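Local atomic coordinates of putative esterase/lipase/thioesterase (PDB entry 2PBL), a protein that probably hydrolyses ester or thioester bonds as a member of the alpha/beta-hydrolase fold, its natural substrate not being established. Residues A[115-118]-A[119-123]; A[177-180]-A[181-184]. All blocks are in the same frame, centred on the assembly; numbering follows the deposited sequence.

How the contacts relate
Along the chain contact 1 comes first, inside helix 109-126, which follows strand 94-99 and leads into strand 131-136; it closes only turns of its own helix. The chain then passes through helices 138-145 and 154-157 and strand 160-166 before contact 2 opens in the loop leading into the short helix 181-184. The two therefore stand in series, neither nesting nor crossing. The centres of contact 1 and contact 2 are about 26 Å apart, and the nearest atoms of contact 1 and contact 2 are about 13 Å apart. Contact 1 lies in a helix that packs on strands 64-69 and 94-99 of the central sheet, whereas contact 2 shapes a helix start beside the N-terminal residues and the loop of Tyr-73 and Trp-74.

Contact 1. Residues A[115-118]-A[119-123]; sequences QISQ and AVTAA
Thr-121 turns back on Ser-117, one helical turn earlier, and grips its carbonyl oxygen twice. Its OG1 donates to Ser-117 O at 2.8 Å, while Thr-121 N bonds to the same oxygen at 3.0 Å, the two donors arriving from opposite faces of the carbonyl plane. With OG1 beside its own backbone N (chi1 -64°), the hydroxyl is folded down along the helix, and Thr-121 CB comes within 3.3 Å of Ser-117 O. Replacing this threonine by a valine would probably leave Ser-117 O with the backbone N-H alone and set a methyl where the hydroxyl now bonds. The hydroxyl of Ser-117 itself points to Val-151 O, tying the helix to the loop before helix 154-157.

On another flank Ile-116 and Val-120 meet through branch methyls, CG2 to CG2 at 4.0 Å, their side chains crossing at a slant. Val-120 CG1 stands trans to the backbone N (chi1 172°), which leaves CG2 on the side of the preceding turn, 3.2 Å from Ile-116 O. Ile-116 O takes the nearly straight bond from Val-120 N at 2.9 Å. Ala-119, whose N bonds to Gln-115 O, offers just a methyl and packs with Ile-116 on Pro-99. Ile-116 also touches Val-69. The chemistry is thus that of a helix covered on more than one flank: Ile-116 and Ala-119 rest on strand 94-99 of the alpha/beta-hydrolase sheet, Val-120 turns to Val-156 of helix 154-157, and the hydroxyls of Ser-117 and Thr-121 each have a carbonyl acceptor.

Contact 2. Residues A[177-180]-A[181-184]; sequences RTSM and NEKF
Met-180, a selenomethionine here, stands just ahead of helix 181-184 and lies alongside Phe-184 at its far end, the two side chains pointing the same way. Met-180 CB stands above the plane of the Phe-184 ring, beyond its rim and 3.5 Å from CE2, and SE sits 5.3 Å from the ring centroid of Phe-184, 70° off the normal, an oblique Met-aromatic contact. The Met-180 side chain also touches Tyr-73. On the same face as CB, Met-180 O lies over the centre of the Phe-184 ring, 3.4 Å above its plane, and accepts two bonds: Phe-184 N in the carbonyl plane, and Lys-183 N from above it. Trp-74 meets the same ring edge-to-face.

Ser-179 and Met-180 are the central residues of a type I turn from Thr-178 to Asn-181, closed by Asn-181 N on Thr-178 O at 3.0 Å. Asn-181 CB rests 3.4 Å from Thr-178 O, and CG stands trans to the backbone N (chi1 -157°), carrying the amide away from the turn, where ND2 bonds to Met-186 O. Ser-179 O accepts from Glu-182 N at 3.0 Å, and Ser-179 OG is hydrogen-bonded to Asp-5 OD2 and Gly-1 O. Successive turn bonds thus wind the loop into the helix, with an aromatic ring roofing a carbonyl that the backbone already satisfies, while the serine hydroxyl anchors the N-terminal residues to this start.

Contact 1. Residues A[115-118]-A[119-123]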
ATOM      1  N   GLN A 115      -3.309  -6.319  11.104  1.00 14.20           N
ATOM      2  CA  GLN A 115      -4.549  -6.258  10.341  1.00 12.91           C
ATOM      3  C   GLN A 115      -4.372  -6.493   8.841  1.00 13.98           C
ATOM      4  O   GLN A 115      -5.153  -7.221   8.224  1.00 13.46           O
ATOM      5  CB  GLN A 115      -5.251  -4.920  10.565  1.00 13.85           C
ATOM      6  CG  GLN A 115      -5.852  -4.818  11.942  1.00 14.08           C
ATOM      7  CD  GLN A 115      -6.522  -3.459  12.272  1.00 16.13           C
ATOM      8  OE1 GLN A 115      -6.866  -2.659  11.383  1.00 17.82           O
ATOM      9  NE2 GLN A 115      -6.749  -3.232  13.582  1.00 28.55           N
ATOM     10  N   ILE A 116      -3.318  -5.909   8.258  1.00 14.65           N
ATOM     11  CA  ILE A 116      -3.007  -6.141   6.839  1.00 13.61           C
ATOM     12  C   ILE A 116      -2.708  -7.618   6.634  1.00 13.51           C
ATOM     13  O   ILE A 116      -3.165  -8.212   5.651  1.00 10.36           O
ATOM     14  CB  ILE A 116      -1.840  -5.242   6.339  1.00 12.36           C
ATOM     15  CG1 ILE A 116      -2.197  -3.783   6.532  1.00 15.68           C
ATOM     16  CG2 ILE A 116      -1.569  -5.491   4.875  1.00 15.87           C
ATOM     17  CD1 ILE A 116      -3.585  -3.469   5.918  1.00  5.96           C
ATOM     18  N   SER A 117      -1.995  -8.249   7.575  1.00 12.53           N
ATOM     19  CA  SER A 117      -1.742  -9.655   7.479  1.00 12.18           C
ATOM     20  C   SER A 117      -3.062 -10.457   7.463  1.00 13.84           C
ATOM     21  O   SER A 117      -3.232 -11.381   6.676  1.00 13.34           O
ATOM     22  CB  SER A 117      -0.872 -10.150   8.643  1.00 15.59           C
ATOM     23  OG  SER A 117      -0.616 -11.549   8.487  1.00 24.34           O
ATOM     24  N   GLN A 118      -3.960 -10.118   8.363  1.00 13.62           N
ATOM     25  CA  GLN A 118      -5.260 -10.729   8.421  1.00 13.67           C
ATOM     26  C   GLN A 118      -6.045 -10.529   7.102  1.00 14.87           C
ATOM     27  O   GLN A 118      -6.686 -11.463   6.600  1.00 11.78           O
ATOM     28  CB  GLN A 118      -6.040 -10.189   9.628  1.00 14.94           C
ATOM     29  CG  GLN A 118      -5.483 -10.602  10.982  1.00 16.72           C
ATOM     30  CD  GLN A 118      -5.542 -12.129  11.201  1.00 32.67           C
ATOM     31  OE1 GLN A 118      -6.584 -12.783  10.953  1.00 33.18           O
ATOM     32  NE2 GLN A 118      -4.430 -12.698  11.673  1.00 25.19           N
ATOM     33  N   ALA A 119      -5.962  -9.324   6.530  1.00 15.91           N
ATOM     34  CA  ALA A 119      -6.652  -8.992   5.288  1.00 16.29           C
ATOM     35  C   ALA A 119      -6.121  -9.761   4.088  1.00 15.25           C
ATOM     36  O   ALA A 119      -6.909 -10.307   3.338  1.00 13.61           O
ATOM     37  CB  ALA A 119      -6.565  -7.478   5.012  1.00 17.18           C
ATOM     38  N   VAL A 120      -4.792  -9.791   3.920  1.00 14.55           N
ATOM     39  CA  VAL A 120      -4.145 -10.491   2.801  1.00 13.31           C
ATOM     40  C   VAL A 120      -4.528 -11.956   2.908  1.00 11.83           C
ATOM     41  O   VAL A 120      -4.927 -12.558   1.913  1.00 14.41           O
ATOM     42  CB  VAL A 120      -2.601 -10.305   2.826  1.00 16.73           C
ATOM     43  CG1 VAL A 120      -1.904 -11.161   1.804  1.00  8.55           C
ATOM     44  CG2 VAL A 120      -2.187  -8.793   2.638  1.00 13.39           C
ATOM     45  N   THR A 121      -4.444 -12.497   4.128  1.00 13.11           N
ATOM     46  CA  THR A 121      -4.786 -13.899   4.406  1.00 14.64           C
ATOM     47  C   THR A 121      -6.205 -14.229   3.981  1.00 13.69           C
ATOM     48  O   THR A 121      -6.397 -15.219   3.308  1.00 14.18           O
ATOM     49  CB  THR A 121      -4.570 -14.273   5.885  1.00 15.27           C
ATOM     50  OG1 THR A 121      -3.171 -14.159   6.171  1.00 10.81           O
ATOM     51  CG2 THR A 121      -5.026 -15.705   6.181  1.00 14.13           C
ATOM     52  N   ALA A 122      -7.176 -13.393   4.354  1.00 13.92           N
ATOM     53  CA  ALA A 122      -8.570 -13.564   3.940  1.00 15.10           C
ATOM     54  C   ALA A 122      -8.774 -13.442   2.431  1.00 16.68           C
ATOM     55  O   ALA A 122      -9.433 -14.282   1.801  1.00 15.18           O
ATOM     56  CB  ALA A 122      -9.433 -12.575   4.675  1.00 17.52           C
ATOM     57  N   ALA A 123      -8.179 -12.420   1.826  1.00 16.46           N
ATOM     58  CA  ALA A 123      -8.289 -12.291   0.378  1.00 13.36           C
ATOM     59  C   ALA A 123      -7.689 -13.521  -0.338  1.00 14.75           C
ATOM     60  O   ALA A 123      -8.230 -13.971  -1.342  1.00 15.02           O
ATOM     61  CB  ALA A 123      -7.656 -10.999  -0.105  1.00 14.94           C
TER

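Contact 2. Residues A[177-180]-A[181-184]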
ATOM      1  N   ARG A 177      10.471  12.332  14.985  1.00 22.88           N
ATOM      2  CA  ARG A 177      10.716  13.758  14.926  1.00 22.96           C
ATOM      3  C   ARG A 177       9.647  14.504  14.120  1.00 21.59           C
ATOM      4  O   ARG A 177       9.917  15.553  13.562  1.00 24.81           O
ATOM      5  CB  ARG A 177      12.134  13.986  14.412  1.00 23.03           C
ATOM      6  CG  ARG A 177      13.179  13.281  15.249  1.00 26.59           C
ATOM      7  CD  ARG A 177      14.507  13.981  15.131  1.00 41.18           C
ATOM      8  NE  ARG A 177      15.026  13.931  13.766  1.00 46.99           N
ATOM      9  CZ  ARG A 177      15.654  14.928  13.132  1.00 49.67           C
ATOM     10  NH1 ARG A 177      15.792  16.146  13.660  1.00 51.62           N
ATOM     11  NH2 ARG A 177      16.081  14.723  11.895  1.00 50.75           N
ATOM     12  N   THR A 178       8.417  13.973  14.088  1.00 21.65           N
ATOM     13  CA  THR A 178       7.278  14.625  13.459  1.00 21.36           C
ATOM     14  C   THR A 178       6.087  14.652  14.443  1.00 22.35           C
ATOM     15  O   THR A 178       5.926  13.764  15.293  1.00 22.91           O
ATOM     16  CB  THR A 178       6.799  13.915  12.157  1.00 23.37           C
ATOM     17  OG1 THR A 178       6.114  12.685  12.487  1.00 20.83           O
ATOM     18  CG2 THR A 178       7.971  13.668  11.179  1.00 23.20           C
ATOM     19  N   SER A 179       5.238  15.658  14.304  1.00 21.78           N
ATOM     20  CA  SER A 179       4.050  15.772  15.122  1.00 20.95           C
ATOM     21  C   SER A 179       3.094  14.597  14.943  1.00 22.38           C
ATOM     22  O   SER A 179       2.243  14.354  15.796  1.00 23.01           O
ATOM     23  CB  SER A 179       3.313  17.062  14.777  1.00 24.02           C
ATOM     24  OG  SER A 179       4.190  18.175  14.908  1.00 25.92           O
HETATM   25  N   MSE A 180       3.209  13.868  13.830  1.00 19.04           N
HETATM   26  CA  MSE A 180       2.349  12.710  13.605  1.00 18.57           C
HETATM   27  C   MSE A 180       2.622  11.648  14.650  1.00 17.41           C
HETATM   28  O   MSE A 180       1.764  10.792  14.901  1.00 21.16           O
HETATM   29  CB  MSE A 180       2.564  12.145  12.215  1.00 15.19           C
HETATM   30  CG  MSE A 180       2.111  13.034  11.092  1.00 18.74           C
HETATM   31 SE   MSE A 180       2.490  12.121   9.398  0.75 22.08          SE
HETATM   32  CE  MSE A 180       4.300  12.391   9.342  1.00 19.53           C
ATOM     33  N   ASN A 181       3.784  11.704  15.300  1.00 19.59           N
ATOM     34  CA  ASN A 181       4.074  10.747  16.369  1.00 19.34           C
ATOM     35  C   ASN A 181       3.211  10.932  17.641  1.00 23.49           C
ATOM     36  O   ASN A 181       3.177  10.045  18.506  1.00 23.72           O
ATOM     37  CB  ASN A 181       5.513  10.702  16.745  1.00 15.44           C
ATOM     38  CG  ASN A 181       5.881   9.380  17.413  1.00 21.74           C
ATOM     39  OD1 ASN A 181       5.404   8.305  17.002  1.00 28.22           O
ATOM     40  ND2 ASN A 181       6.747   9.432  18.398  1.00 21.06           N
ATOM     41  N   GLU A 182       2.488  12.052  17.718  1.00 23.57           N
ATOM     42  CA  GLU A 182       1.542  12.266  18.777  1.00 27.15           C
ATOM     43  C   GLU A 182       0.431  11.244  18.587  1.00 24.68           C
ATOM     44  O   GLU A 182      -0.242  10.866  19.555  1.00 23.68           O
ATOM     45  CB  GLU A 182       1.001  13.694  18.721  1.00 26.67           C
ATOM     46  CG  GLU A 182       2.072  14.777  19.031  1.00 33.59           C
ATOM     47  CD  GLU A 182       1.666  16.229  18.593  1.00 37.97           C
ATOM     48  OE1 GLU A 182       0.605  16.417  17.929  1.00 50.98           O
ATOM     49  OE2 GLU A 182       2.444  17.179  18.881  1.00 45.73           O
ATOM     50  N   LYS A 183       0.219  10.820  17.340  1.00 20.63           N
ATOM     51  CA  LYS A 183      -0.758   9.776  17.029  1.00 21.71           C
ATOM     52  C   LYS A 183      -0.145   8.367  16.990  1.00 20.75           C
ATOM     53  O   LYS A 183      -0.760   7.414  17.465  1.00 21.54           O
ATOM     54  CB  LYS A 183      -1.480  10.074  15.722  1.00 20.87           C
ATOM     55  CG  LYS A 183      -2.201  11.380  15.786  1.00 23.01           C
ATOM     56  CD  LYS A 183      -3.027  11.638  14.571  1.00 34.07           C
ATOM     57  CE  LYS A 183      -3.774  12.959  14.718  1.00 32.76           C
ATOM     58  NZ  LYS A 183      -4.552  13.228  13.491  1.00 38.61           N
ATOM     59  N   PHE A 184       1.057   8.217  16.451  1.00 19.05           N
ATOM     60  CA  PHE A 184       1.666   6.871  16.370  1.00 19.52           C
ATOM     61  C   PHE A 184       2.076   6.366  17.747  1.00 20.75           C
ATOM     62  O   PHE A 184       1.943   5.175  18.063  1.00 20.85           O
ATOM     63  CB  PHE A 184       2.882   6.867  15.452  1.00 17.55           C
ATOM     64  CG  PHE A 184       2.641   7.499  14.110  1.00 20.32           C
ATOM     65  CD1 PHE A 184       1.464   7.288  13.429  1.00 11.92           C
ATOM     66  CD2 PHE A 184       3.644   8.232  13.508  1.00 15.73           C
ATOM     67  CE1 PHE A 184       1.273   7.844  12.193  1.00 12.91           C
ATOM     68  CE2 PHE A 184       3.472   8.802  12.279  1.00 16.97           C
ATOM     69  CZ  PHE A 184       2.274   8.620  11.625  1.00 10.42           C
TER